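Local coordinates for protein phosphoribosylaminoimidazole-succinocarboxamide synthase (Pyrococcus horikoshii, PDB 4O7S) that catalyses the ATP-dependent joining of L-aspartate to 5-amino-1-(5-phosphoribosyl)imidazole-4-carboxylate, giving SAICAR in de novo purine biosynthesis, at residues M85-V90 with L119-D124; E89-N94 with D173-F178. All coordinates share one frame; numbering follows the deposited sequence.

Contact 1 of 2, residues M85-V90 with L119-D124; sequences MYPLEV and LYYKND. With TYD (thymidine-5'-diphosphate), chain B.
Glu89 and Tyr120 face each other as an antiparallel hydrogen-bonded pair and satisfy each other's backbone in both directions: Glu89 N donates to Tyr120 O at 2.8 Å, and Tyr120 N returns the bond to Glu89 O, also at 2.8 Å. A third rung, Lys122 N to Pro87 O at 3.0 Å, is less regular, its donor standing 56° out of the carbonyl plane. Pro87 is the centre of an inverse gamma turn, just ahead of Leu88. The same Pro87 O lies at the edge of the Tyr121 ring, 3.5 Å from CD1.

The side chains sort by face. On one side, Val90 CG2 lies against Leu119 CD2 at 4.0 Å, the two residues pointing the same way, while helix 143-165 packs on Leu88, Val90 and Leu119. On the other side, Lys122 and Glu89 cross at about a right angle. Bends in the lysine chain (chi3 81°, chi4 64°) turn NZ back to Glu89 OE1, a salt bridge that is weak at 3.5 Å; on the way CD rests against Leu88 O. The second carboxylate oxygen, Glu89 OE2, lies 3.2 Å from O4 of the bound thymidine-5'-diphosphate, oxygen against oxygen, with the like-charged carboxylate of Asp128 close by. The Tyr120 hydroxyl finds its partner outside the pair of strands, in Glu118, and the hydroxyl of Tyr121 accepts from Asn123 ND2 at 3.1 Å. The carbonyl of that amide, Asn123 OD1, is bonded to Leu126 N.

Here a two-faced antiparallel strand pair carries a helix on its apolar side and forms part of a nucleotide pocket on its polar side, with Glu89 lying beside the base.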
ATOM      1  N   MET A  85      17.952   4.208 -12.008  1.00 18.46           N
ATOM      2  CA  MET A  85      17.197   4.461 -10.791  1.00 19.54           C
ATOM      3  C   MET A  85      15.858   3.740 -10.792  1.00 17.54           C
ATOM      4  O   MET A  85      15.136   3.773 -11.769  1.00 16.49           O
ATOM      5  CB  MET A  85      17.016   5.977 -10.578  1.00 22.65           C
ATOM      6  CG  MET A  85      18.329   6.730 -10.318  1.00 26.57           C
ATOM      7  SD  MET A  85      19.116   6.370  -8.717  1.00 30.47           S
ATOM      8  CE  MET A  85      17.803   7.038  -7.672  1.00 28.26           C
ATOM      9  N   TYR A  86      15.546   3.048  -9.701  1.00 16.52           N
ATOM     10  CA  TYR A  86      14.179   2.510  -9.515  1.00 15.23           C
ATOM     11  C   TYR A  86      13.268   3.692  -9.192  1.00 14.46           C
ATOM     12  O   TYR A  86      13.682   4.601  -8.467  1.00 14.60           O
ATOM     13  CB  TYR A  86      14.129   1.519  -8.359  1.00 15.05           C
ATOM     14  CG  TYR A  86      14.862   0.229  -8.598  1.00 15.36           C
ATOM     15  CD1 TYR A  86      14.307  -0.762  -9.400  1.00 15.23           C
ATOM     16  CD2 TYR A  86      16.107  -0.015  -8.012  1.00 15.53           C
ATOM     17  CE1 TYR A  86      14.962  -1.959  -9.617  1.00 15.24           C
ATOM     18  CE2 TYR A  86      16.774  -1.219  -8.227  1.00 15.67           C
ATOM     19  CZ  TYR A  86      16.187  -2.190  -9.027  1.00 15.75           C
ATOM     20  OH  TYR A  86      16.815  -3.411  -9.262  1.00 16.32           O
ATOM     21  N   PRO A  87      12.038   3.692  -9.718  1.00 14.18           N
ATOM     22  CA  PRO A  87      11.141   4.814  -9.410  1.00 13.97           C
ATOM     23  C   PRO A  87      10.396   4.570  -8.088  1.00 14.42           C
ATOM     24  O   PRO A  87       9.146   4.508  -8.050  1.00 14.28           O
ATOM     25  CB  PRO A  87      10.194   4.836 -10.620  1.00 13.76           C
ATOM     26  CG  PRO A  87      10.124   3.403 -11.053  1.00 14.05           C
ATOM     27  CD  PRO A  87      11.464   2.780 -10.735  1.00 13.80           C
ATOM     28  N   LEU A  88      11.173   4.451  -7.009  1.00 13.80           N
ATOM     29  CA  LEU A  88      10.641   4.142  -5.690  1.00 13.72           C
ATOM     30  C   LEU A  88      11.189   5.082  -4.643  1.00 13.87           C
ATOM     31  O   LEU A  88      12.322   5.571  -4.747  1.00 13.71           O
ATOM     32  CB  LEU A  88      11.008   2.711  -5.265  1.00 13.53           C
ATOM     33  CG  LEU A  88      10.467   1.535  -6.105  1.00 13.90           C
ATOM     34  CD1 LEU A  88      11.160   0.244  -5.676  1.00 13.47           C
ATOM     35  CD2 LEU A  88       8.962   1.403  -5.977  1.00 12.71           C
ATOM     36  N   GLU A  89      10.365   5.342  -3.639  1.00 14.13           N
ATOM     37  CA  GLU A  89      10.851   5.842  -2.370  1.00 14.94           C
ATOM     38  C   GLU A  89      10.513   4.746  -1.369  1.00 14.02           C
ATOM     39  O   GLU A  89       9.371   4.281  -1.300  1.00 12.62           O
ATOM     40  CB  GLU A  89      10.191   7.174  -2.023  1.00 17.91           C
ATOM     41  CG  GLU A  89      10.717   8.343  -2.855  1.00 21.81           C
ATOM     42  CD  GLU A  89       9.690   9.453  -2.993  1.00 26.06           C
ATOM     43  OE1 GLU A  89      10.015  10.512  -3.572  1.00 27.30           O
ATOM     44  OE2 GLU A  89       8.529   9.259  -2.550  1.00 29.48           O
ATOM     45  N   VAL A  90      11.539   4.292  -0.654  1.00 13.55           N
ATOM     46  CA  VAL A  90      11.435   3.173   0.275  1.00 12.70           C
ATOM     47  C   VAL A  90      11.500   3.694   1.696  1.00 12.66           C
ATOM     48  O   VAL A  90      12.528   4.216   2.124  1.00 13.32           O
ATOM     49  CB  VAL A  90      12.554   2.148   0.036  1.00 12.70           C
ATOM     50  CG1 VAL A  90      12.395   0.938   0.969  1.00 12.45           C
ATOM     51  CG2 VAL A  90      12.549   1.704  -1.424  1.00 12.84           C
ATOM     52  N   LEU A 119       6.602   1.062   0.353  1.00 12.57           N
ATOM     53  CA  LEU A 119       7.072   1.444  -0.968  1.00 12.60           C
ATOM     54  C   LEU A 119       6.160   2.507  -1.525  1.00 12.32           C
ATOM     55  O   LEU A 119       4.946   2.351  -1.488  1.00 11.89           O
ATOM     56  CB  LEU A 119       7.061   0.234  -1.897  1.00 12.67           C
ATOM     57  CG  LEU A 119       7.842  -0.955  -1.332  1.00 13.05           C
ATOM     58  CD1 LEU A 119       7.426  -2.205  -2.091  1.00 12.84           C
ATOM     59  CD2 LEU A 119       9.350  -0.716  -1.378  1.00 12.57           C
ATOM     60  N   TYR A 120       6.754   3.586  -2.026  1.00 12.46           N
ATOM     61  CA  TYR A 120       6.025   4.638  -2.717  1.00 12.46           C
ATOM     62  C   TYR A 120       6.531   4.713  -4.146  1.00 12.95           C
ATOM     63  O   TYR A 120       7.728   4.628  -4.394  1.00 12.72           O
ATOM     64  CB  TYR A 120       6.177   5.984  -2.012  1.00 11.93           C
ATOM     65  CG  TYR A 120       5.511   5.996  -0.662  1.00 11.91           C
ATOM     66  CD1 TYR A 120       4.193   6.441  -0.513  1.00 11.67           C
ATOM     67  CD2 TYR A 120       6.186   5.541   0.460  1.00 11.28           C
ATOM     68  CE1 TYR A 120       3.569   6.440   0.728  1.00 11.53           C
ATOM     69  CE2 TYR A 120       5.580   5.535   1.695  1.00 11.88           C
ATOM     70  CZ  TYR A 120       4.266   5.970   1.827  1.00 11.76           C
ATOM     71  OH  TYR A 120       3.693   5.942   3.075  1.00 11.38           O
ATOM     72  N   TYR A 121       5.595   4.816  -5.078  1.00 13.60           N
ATOM     73  CA  TYR A 121       5.900   5.015  -6.474  1.00 14.74           C
ATOM     74  C   TYR A 121       6.229   6.503  -6.727  1.00 15.52           C
ATOM     75  O   TYR A 121       5.381   7.377  -6.501  1.00 14.86           O
ATOM     76  CB  TYR A 121       4.693   4.554  -7.307  1.00 15.20           C
ATOM     77  CG  TYR A 121       4.770   4.836  -8.799  1.00 16.58           C
ATOM     78  CD1 TYR A 121       5.978   4.745  -9.495  1.00 16.55           C
ATOM     79  CD2 TYR A 121       3.610   5.165  -9.518  1.00 17.21           C
ATOM     80  CE1 TYR A 121       6.039   4.999 -10.866  1.00 17.85           C
ATOM     81  CE2 TYR A 121       3.659   5.408 -10.878  1.00 18.35           C
ATOM     82  CZ  TYR A 121       4.873   5.327 -11.540  1.00 18.09           C
ATOM     83  OH  TYR A 121       4.907   5.580 -12.878  1.00 20.44           O
ATOM     84  N   LYS A 122       7.455   6.782  -7.174  1.00 17.85           N
ATOM     85  CA  LYS A 122       7.883   8.164  -7.498  1.00 20.18           C
ATOM     86  C   LYS A 122       7.213   8.608  -8.775  1.00 20.78           C
ATOM     87  O   LYS A 122       7.628   8.216  -9.860  1.00 20.94           O
ATOM     88  CB  LYS A 122       9.383   8.231  -7.722  1.00 22.16           C
ATOM     89  CG  LYS A 122      10.218   8.464  -6.480  1.00 24.05           C
ATOM     90  CD  LYS A 122      11.694   8.472  -6.847  1.00 25.14           C
ATOM     91  CE  LYS A 122      12.123   9.810  -7.407  1.00 27.58           C
ATOM     92  NZ  LYS A 122      11.999  10.898  -6.392  1.00 30.80           N
ATOM     93  N   ASN A 123       6.170   9.416  -8.641  1.00 21.59           N
ATOM     94  CA  ASN A 123       5.386   9.875  -9.768  1.00 23.11           C
ATOM     95  C   ASN A 123       4.637  11.122  -9.327  1.00 25.17           C
ATOM     96  O   ASN A 123       3.731  11.051  -8.483  1.00 23.36           O
ATOM     97  CB  ASN A 123       4.408   8.784 -10.218  1.00 22.39           C
ATOM     98  CG  ASN A 123       3.584   9.202 -11.431  1.00 22.62           C
ATOM     99  OD1 ASN A 123       2.836  10.174 -11.385  1.00 23.08           O
ATOM    100  ND2 ASN A 123       3.707   8.454 -12.516  1.00 21.84           N
ATOM    101  N   ASP A 124       5.036  12.263  -9.879  1.00 29.08           N
ATOM    102  CA  ASP A 124       4.509  13.565  -9.444  1.00 31.02           C
ATOM    103  C   ASP A 124       3.058  13.735  -9.838  1.00 31.32           C
ATOM    104  O   ASP A 124       2.282  14.305  -9.077  1.00 30.83           O
ATOM    105  CB  ASP A 124       5.318  14.707 -10.041  1.00 34.82           C
ATOM    106  CG  ASP A 124       6.728  14.723  -9.543  1.00 37.00           C
ATOM    107  OD1 ASP A 124       6.921  14.821  -8.314  1.00 40.11           O
ATOM    108  OD2 ASP A 124       7.642  14.634 -10.382  1.00 38.78           O
TER
HETATM  109  PA  TYD B 301       5.891  10.241   5.757  0.55 20.93           P
HETATM  110  O1A TYD B 301       5.435  10.360   7.192  0.55 20.10           O
HETATM  111  O2A TYD B 301       5.412   9.056   4.943  0.55 20.50           O
HETATM  112  O3A TYD B 301       5.523  11.563   4.916  0.55 20.57           O
HETATM  113  PB  TYD B 301       5.563  13.101   5.398  0.55 20.74           P
HETATM  114  O1B TYD B 301       5.021  13.142   6.801  0.55 19.94           O
HETATM  115  O2B TYD B 301       7.022  13.491   5.351  0.55 21.41           O
HETATM  116  O3B TYD B 301       4.711  13.749   4.338  0.55 20.07           O
HETATM  117  O5' TYD B 301       7.495  10.255   5.725  0.55 21.76           O
HETATM  118  C5' TYD B 301       8.235   9.255   6.425  0.55 23.36           C
HETATM  119  C4' TYD B 301       9.740   9.527   6.343  0.55 25.05           C
HETATM  120  O4' TYD B 301      10.179   9.390   4.994  0.55 26.09           O
HETATM  121  C3' TYD B 301      10.163  10.923   6.794  0.55 25.04           C
HETATM  122  O3' TYD B 301      11.391  10.789   7.504  0.55 24.29           O
HETATM  123  C2' TYD B 301      10.449  11.706   5.534  0.55 26.38           C
HETATM  124  C1' TYD B 301      10.742  10.620   4.510  0.55 27.91           C
HETATM  125  N1  TYD B 301      10.199  10.920   3.178  0.55 30.41           N
HETATM  126  C2  TYD B 301      10.904  11.777   2.280  0.55 30.48           C
HETATM  127  O2  TYD B 301      11.986  12.298   2.628  0.55 28.51           O
HETATM  128  N3  TYD B 301      10.412  12.038   1.054  0.55 31.77           N
HETATM  129  C4  TYD B 301       9.255  11.485   0.641  0.55 33.89           C
HETATM  130  O4  TYD B 301       8.813  11.728  -0.499  0.55 35.29           O
HETATM  131  C5  TYD B 301       8.507  10.573   1.552  0.55 33.88           C
HETATM  132  C5M TYD B 301       7.212   9.911   1.149  0.55 35.57           C
HETATM  133  C6  TYD B 301       9.045  10.334   2.808  0.55 32.26           C

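Contact 2 of 2, residues E89-N94 with D173-F178; sequences EVVVRN and DFKLEF. With TYD (thymidine-5'-diphosphate), chain B.
Asp173 OD2 is gripped from several directions: a water bonded to it at 2.7 Å also takes the N-H of Arg93 NE at 2.8 Å, Arg198 forms a salt bridge with it, and Arg93 NH1 stands 3.5 Å away. That last pairing is one of charge alone, since OD2 lies well out of the guanidinium plane and no N-H points at it; the two planes stand 85° apart. In the conformer described, one of two modelled, Arg93 NH1 bonds O1A of thymidine-5'-diphosphate (2.8 Å) and NH2 bonds O2A (3.0 Å), holding the alpha-phosphate, while NH2 also pairs with Glu118. Asp173 OD1 lies 2.6 Å from O3' of the deoxyribose.

Farther along the same face, CB and CD of Lys175 lie over one face of the base, CB also against C1' of the sugar, and NZ pairs with Glu177 OE2 at 2.9 Å and with Asp190. Glu89 CG packs on Lys175 CD. The Glu89 and Glu177 carboxylates run side by side, a like-charge approach that Lys175 NZ probably eases. With an alanine in place of Glu89, the Lys175 methylenes would probably lose the chain packed beside them, opening a gap next to O4 of the base.

The reverse face is apolar. With chi1 at 58°, Phe174 turns its ring alongside Val92, whose CB sits over the ring face in a CH-pi contact, while Val90 meets Phe178 at the ring edge. Between the faces, paired backbone bonds link Val90 with Leu176 and Val92 with Phe174.

The chemistry, an arginine on the phosphate and a carboxylate by the sugar hydroxyl, suits a phosphorylated sugar and is consistent with a site for the phosphoribosyl part of the substrate or product.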
ATOM      1  N   GLU A  89      10.365   5.342  -3.639  1.00 14.13           N
ATOM      2  CA  GLU A  89      10.851   5.842  -2.370  1.00 14.94           C
ATOM      3  C   GLU A  89      10.513   4.746  -1.369  1.00 14.02           C
ATOM      4  O   GLU A  89       9.371   4.281  -1.300  1.00 12.62           O
ATOM      5  CB  GLU A  89      10.191   7.174  -2.023  1.00 17.91           C
ATOM      6  CG  GLU A  89      10.717   8.343  -2.855  1.00 21.81           C
ATOM      7  CD  GLU A  89       9.690   9.453  -2.993  1.00 26.06           C
ATOM      8  OE1 GLU A  89      10.015  10.512  -3.572  1.00 27.30           O
ATOM      9  OE2 GLU A  89       8.529   9.259  -2.550  1.00 29.48           O
ATOM     10  N   VAL A  90      11.539   4.292  -0.654  1.00 13.55           N
ATOM     11  CA  VAL A  90      11.435   3.173   0.275  1.00 12.70           C
ATOM     12  C   VAL A  90      11.500   3.694   1.696  1.00 12.66           C
ATOM     13  O   VAL A  90      12.528   4.216   2.124  1.00 13.32           O
ATOM     14  CB  VAL A  90      12.554   2.148   0.036  1.00 12.70           C
ATOM     15  CG1 VAL A  90      12.395   0.938   0.969  1.00 12.45           C
ATOM     16  CG2 VAL A  90      12.549   1.704  -1.424  1.00 12.84           C
ATOM     17  N   VAL A  91      10.399   3.567   2.430  1.00 12.30           N
ATOM     18  CA  VAL A  91      10.303   4.184   3.749  1.00 12.18           C
ATOM     19  C   VAL A  91      10.344   3.101   4.853  1.00 12.52           C
ATOM     20  O   VAL A  91       9.582   2.130   4.815  1.00 12.24           O
ATOM     21  CB  VAL A  91       9.038   5.072   3.869  1.00 12.18           C
ATOM     22  CG1 VAL A  91       8.889   5.629   5.280  1.00 11.85           C
ATOM     23  CG2 VAL A  91       9.064   6.211   2.845  1.00 11.47           C
ATOM     24  N   VAL A  92      11.260   3.270   5.803  1.00 12.26           N
ATOM     25  CA  VAL A  92      11.375   2.380   6.966  1.00 12.80           C
ATOM     26  C   VAL A  92      10.915   3.153   8.212  1.00 12.75           C
ATOM     27  O   VAL A  92      11.314   4.290   8.404  1.00 12.67           O
ATOM     28  CB  VAL A  92      12.825   1.866   7.139  1.00 12.32           C
ATOM     29  CG1 VAL A  92      12.926   0.875   8.300  1.00 12.18           C
ATOM     30  CG2 VAL A  92      13.316   1.226   5.849  1.00 11.84           C
ATOM     31  N   ARG A  93      10.062   2.538   9.032  1.00 12.87           N
ATOM     32  CA  ARG A  93       9.457   3.220  10.177  0.50 13.04           C
ATOM     33  C   ARG A  93       9.635   2.397  11.466  1.00 13.32           C
ATOM     34  O   ARG A  93       9.309   1.193  11.504  1.00 12.50           O
ATOM     35  CB  ARG A  93       7.974   3.525   9.887  0.50 13.33           C
ATOM     36  CG  ARG A  93       7.674   3.839   8.411  0.50 13.42           C
ATOM     37  CD  ARG A  93       6.239   4.292   8.163  0.50 13.41           C
ATOM     38  NE  ARG A  93       6.053   5.664   8.611  0.50 13.49           N
ATOM     39  CZ  ARG A  93       5.721   6.693   7.839  0.50 13.42           C
ATOM     40  NH1 ARG A  93       5.606   7.891   8.393  0.50 13.18           N
ATOM     41  NH2 ARG A  93       5.497   6.538   6.532  0.50 13.04           N
ATOM     42  N   ASN A  94      10.192   3.031  12.507  1.00 13.60           N
ATOM     43  CA  ASN A  94      10.384   2.391  13.829  1.00 14.03           C
ATOM     44  C   ASN A  94       9.390   2.903  14.870  1.00 14.36           C
ATOM     45  O   ASN A  94       8.999   2.163  15.793  1.00 14.30           O
ATOM     46  CB  ASN A  94      11.801   2.618  14.365  1.00 14.10           C
ATOM     47  CG  ASN A  94      12.870   2.129  13.414  1.00 14.70           C
ATOM     48  OD1 ASN A  94      12.905   0.951  13.071  1.00 15.77           O
ATOM     49  ND2 ASN A  94      13.744   3.036  12.969  1.00 14.27           N
ATOM     50  N   ASP A 173      11.869   7.320  11.571  1.00 14.94           N
ATOM     51  CA  ASP A 173      11.633   6.740  10.249  1.00 14.77           C
ATOM     52  C   ASP A 173      12.596   7.419   9.289  1.00 14.40           C
ATOM     53  O   ASP A 173      13.267   8.392   9.680  1.00 14.03           O
ATOM     54  CB  ASP A 173      10.163   6.919   9.800  1.00 14.60           C
ATOM     55  CG  ASP A 173       9.717   8.377   9.784  1.00 14.63           C
ATOM     56  OD1 ASP A 173      10.543   9.246   9.482  1.00 14.46           O
ATOM     57  OD2 ASP A 173       8.537   8.658  10.076  1.00 14.97           O
ATOM     58  N   PHE A 174      12.669   6.923   8.050  1.00 13.51           N
ATOM     59  CA  PHE A 174      13.493   7.560   7.008  1.00 13.29           C
ATOM     60  C   PHE A 174      13.124   7.022   5.638  1.00 13.14           C
ATOM     61  O   PHE A 174      12.464   5.993   5.525  1.00 12.47           O
ATOM     62  CB  PHE A 174      14.990   7.317   7.254  1.00 13.59           C
ATOM     63  CG  PHE A 174      15.381   5.851   7.312  1.00 14.06           C
ATOM     64  CD1 PHE A 174      15.930   5.217   6.200  1.00 14.02           C
ATOM     65  CD2 PHE A 174      15.228   5.119   8.486  1.00 14.04           C
ATOM     66  CE1 PHE A 174      16.311   3.882   6.243  1.00 14.47           C
ATOM     67  CE2 PHE A 174      15.607   3.772   8.541  1.00 14.95           C
ATOM     68  CZ  PHE A 174      16.144   3.149   7.409  1.00 14.53           C
ATOM     69  N   LYS A 175      13.585   7.702   4.597  1.00 13.32           N
ATOM     70  CA  LYS A 175      13.304   7.279   3.237  1.00 13.32           C
ATOM     71  C   LYS A 175      14.621   7.037   2.489  1.00 12.82           C
ATOM     72  O   LYS A 175      15.568   7.820   2.593  1.00 12.62           O
ATOM     73  CB  LYS A 175      12.482   8.334   2.500  1.00 14.70           C
ATOM     74  CG  LYS A 175      12.290   8.039   1.011  1.00 17.30           C
ATOM     75  CD  LYS A 175      12.480   9.288   0.168  1.00 20.17           C
ATOM     76  CE  LYS A 175      13.903   9.368  -0.309  1.00 22.22           C
ATOM     77  NZ  LYS A 175      14.285  10.706  -0.812  1.00 21.28           N
ATOM     78  N   LEU A 176      14.643   5.967   1.713  1.00 11.91           N
ATOM     79  CA  LEU A 176      15.752   5.663   0.832  1.00 11.46           C
ATOM     80  C   LEU A 176      15.311   5.566  -0.625  1.00 11.79           C
ATOM     81  O   LEU A 176      14.120   5.315  -0.941  1.00 10.64           O
ATOM     82  CB  LEU A 176      16.373   4.318   1.221  1.00 11.52           C
ATOM     83  CG  LEU A 176      16.889   4.154   2.649  1.00 11.12           C
ATOM     84  CD1 LEU A 176      17.311   2.706   2.845  1.00 11.02           C
ATOM     85  CD2 LEU A 176      18.026   5.130   2.917  1.00 11.19           C
ATOM     86  N   GLU A 177      16.295   5.734  -1.511  1.00 12.01           N
ATOM     87  CA  GLU A 177      16.123   5.481  -2.928  1.00 12.12           C
ATOM     88  C   GLU A 177      17.275   4.608  -3.390  1.00 12.61           C
ATOM     89  O   GLU A 177      18.323   4.555  -2.725  1.00 12.95           O
ATOM     90  CB  GLU A 177      16.042   6.798  -3.698  1.00 13.07           C
ATOM     91  CG  GLU A 177      14.863   7.668  -3.234  1.00 14.05           C
ATOM     92  CD  GLU A 177      14.654   8.918  -4.076  1.00 14.89           C
ATOM     93  OE1 GLU A 177      15.142   8.981  -5.218  1.00 15.76           O
ATOM     94  OE2 GLU A 177      14.000   9.855  -3.586  1.00 16.15           O
ATOM     95  N   PHE A 178      17.064   3.906  -4.501  1.00 12.27           N
ATOM     96  CA  PHE A 178      17.945   2.853  -4.958  1.00 12.80           C
ATOM     97  C   PHE A 178      18.030   2.886  -6.466  1.00 13.24           C
ATOM     98  O   PHE A 178      17.121   3.364  -7.127  1.00 12.93           O
ATOM     99  CB  PHE A 178      17.370   1.478  -4.574  1.00 13.08           C
ATOM    100  CG  PHE A 178      17.400   1.185  -3.108  1.00 13.06           C
ATOM    101  CD1 PHE A 178      18.522   0.597  -2.528  1.00 12.91           C
ATOM    102  CD2 PHE A 178      16.311   1.515  -2.293  1.00 12.73           C
ATOM    103  CE1 PHE A 178      18.556   0.317  -1.162  1.00 13.03           C
ATOM    104  CE2 PHE A 178      16.345   1.236  -0.933  1.00 12.39           C
ATOM    105  CZ  PHE A 178      17.462   0.645  -0.365  1.00 12.22           C
TER
HETATM  106  PA  TYD B 301       5.891  10.241   5.757  0.55 20.93           P
HETATM  107  O1A TYD B 301       5.435  10.360   7.192  0.55 20.10           O
HETATM  108  O2A TYD B 301       5.412   9.056   4.943  0.55 20.50           O
HETATM  109  O3A TYD B 301       5.523  11.563   4.916  0.55 20.57           O
HETATM  110  PB  TYD B 301       5.563  13.101   5.398  0.55 20.74           P
HETATM  111  O1B TYD B 301       5.021  13.142   6.801  0.55 19.94           O
HETATM  112  O2B TYD B 301       7.022  13.491   5.351  0.55 21.41           O
HETATM  113  O3B TYD B 301       4.711  13.749   4.338  0.55 20.07           O
HETATM  114  O5' TYD B 301       7.495  10.255   5.725  0.55 21.76           O
HETATM  115  C5' TYD B 301       8.235   9.255   6.425  0.55 23.36           C
HETATM  116  C4' TYD B 301       9.740   9.527   6.343  0.55 25.05           C
HETATM  117  O4' TYD B 301      10.179   9.390   4.994  0.55 26.09           O
HETATM  118  C3' TYD B 301      10.163  10.923   6.794  0.55 25.04           C
HETATM  119  O3' TYD B 301      11.391  10.789   7.504  0.55 24.29           O
HETATM  120  C2' TYD B 301      10.449  11.706   5.534  0.55 26.38           C
HETATM  121  C1' TYD B 301      10.742  10.620   4.510  0.55 27.91           C
HETATM  122  N1  TYD B 301      10.199  10.920   3.178  0.55 30.41           N
HETATM  123  C2  TYD B 301      10.904  11.777   2.280  0.55 30.48           C
HETATM  124  O2  TYD B 301      11.986  12.298   2.628  0.55 28.51           O
HETATM  125  N3  TYD B 301      10.412  12.038   1.054  0.55 31.77           N
HETATM  126  C4  TYD B 301       9.255  11.485   0.641  0.55 33.89           C
HETATM  127  O4  TYD B 301       8.813  11.728  -0.499  0.55 35.29           O
HETATM  128  C5  TYD B 301       8.507  10.573   1.552  0.55 33.88           C
HETATM  129  C5M TYD B 301       7.212   9.911   1.149  0.55 35.57           C
HETATM  130  C6  TYD B 301       9.045  10.334   2.808  0.55 32.26           C
HETATM  131  O   HOH W   1       6.927   6.660  11.051  1.00 10.47           O

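Both contacts draw on strand 84-93, which lies between strands 111-121 and 169-180 in one antiparallel sheet, and they share Glu89 and Val90. Contact 2 is wholly buried near the centre of the chain; contact 1, farther out, is also mostly buried but ends at an exposed lysine in a loop. Their apolar faces both meet helix 143-165. The polar faces differ with position: contact 1 offers a weak ion pair beside the base, whereas contact 2 supplies the stronger charged grip on phosphate and sugar. A long, weak ion pair between Lys122 and Glu177 links the two, and both polar faces touch the same nucleotide.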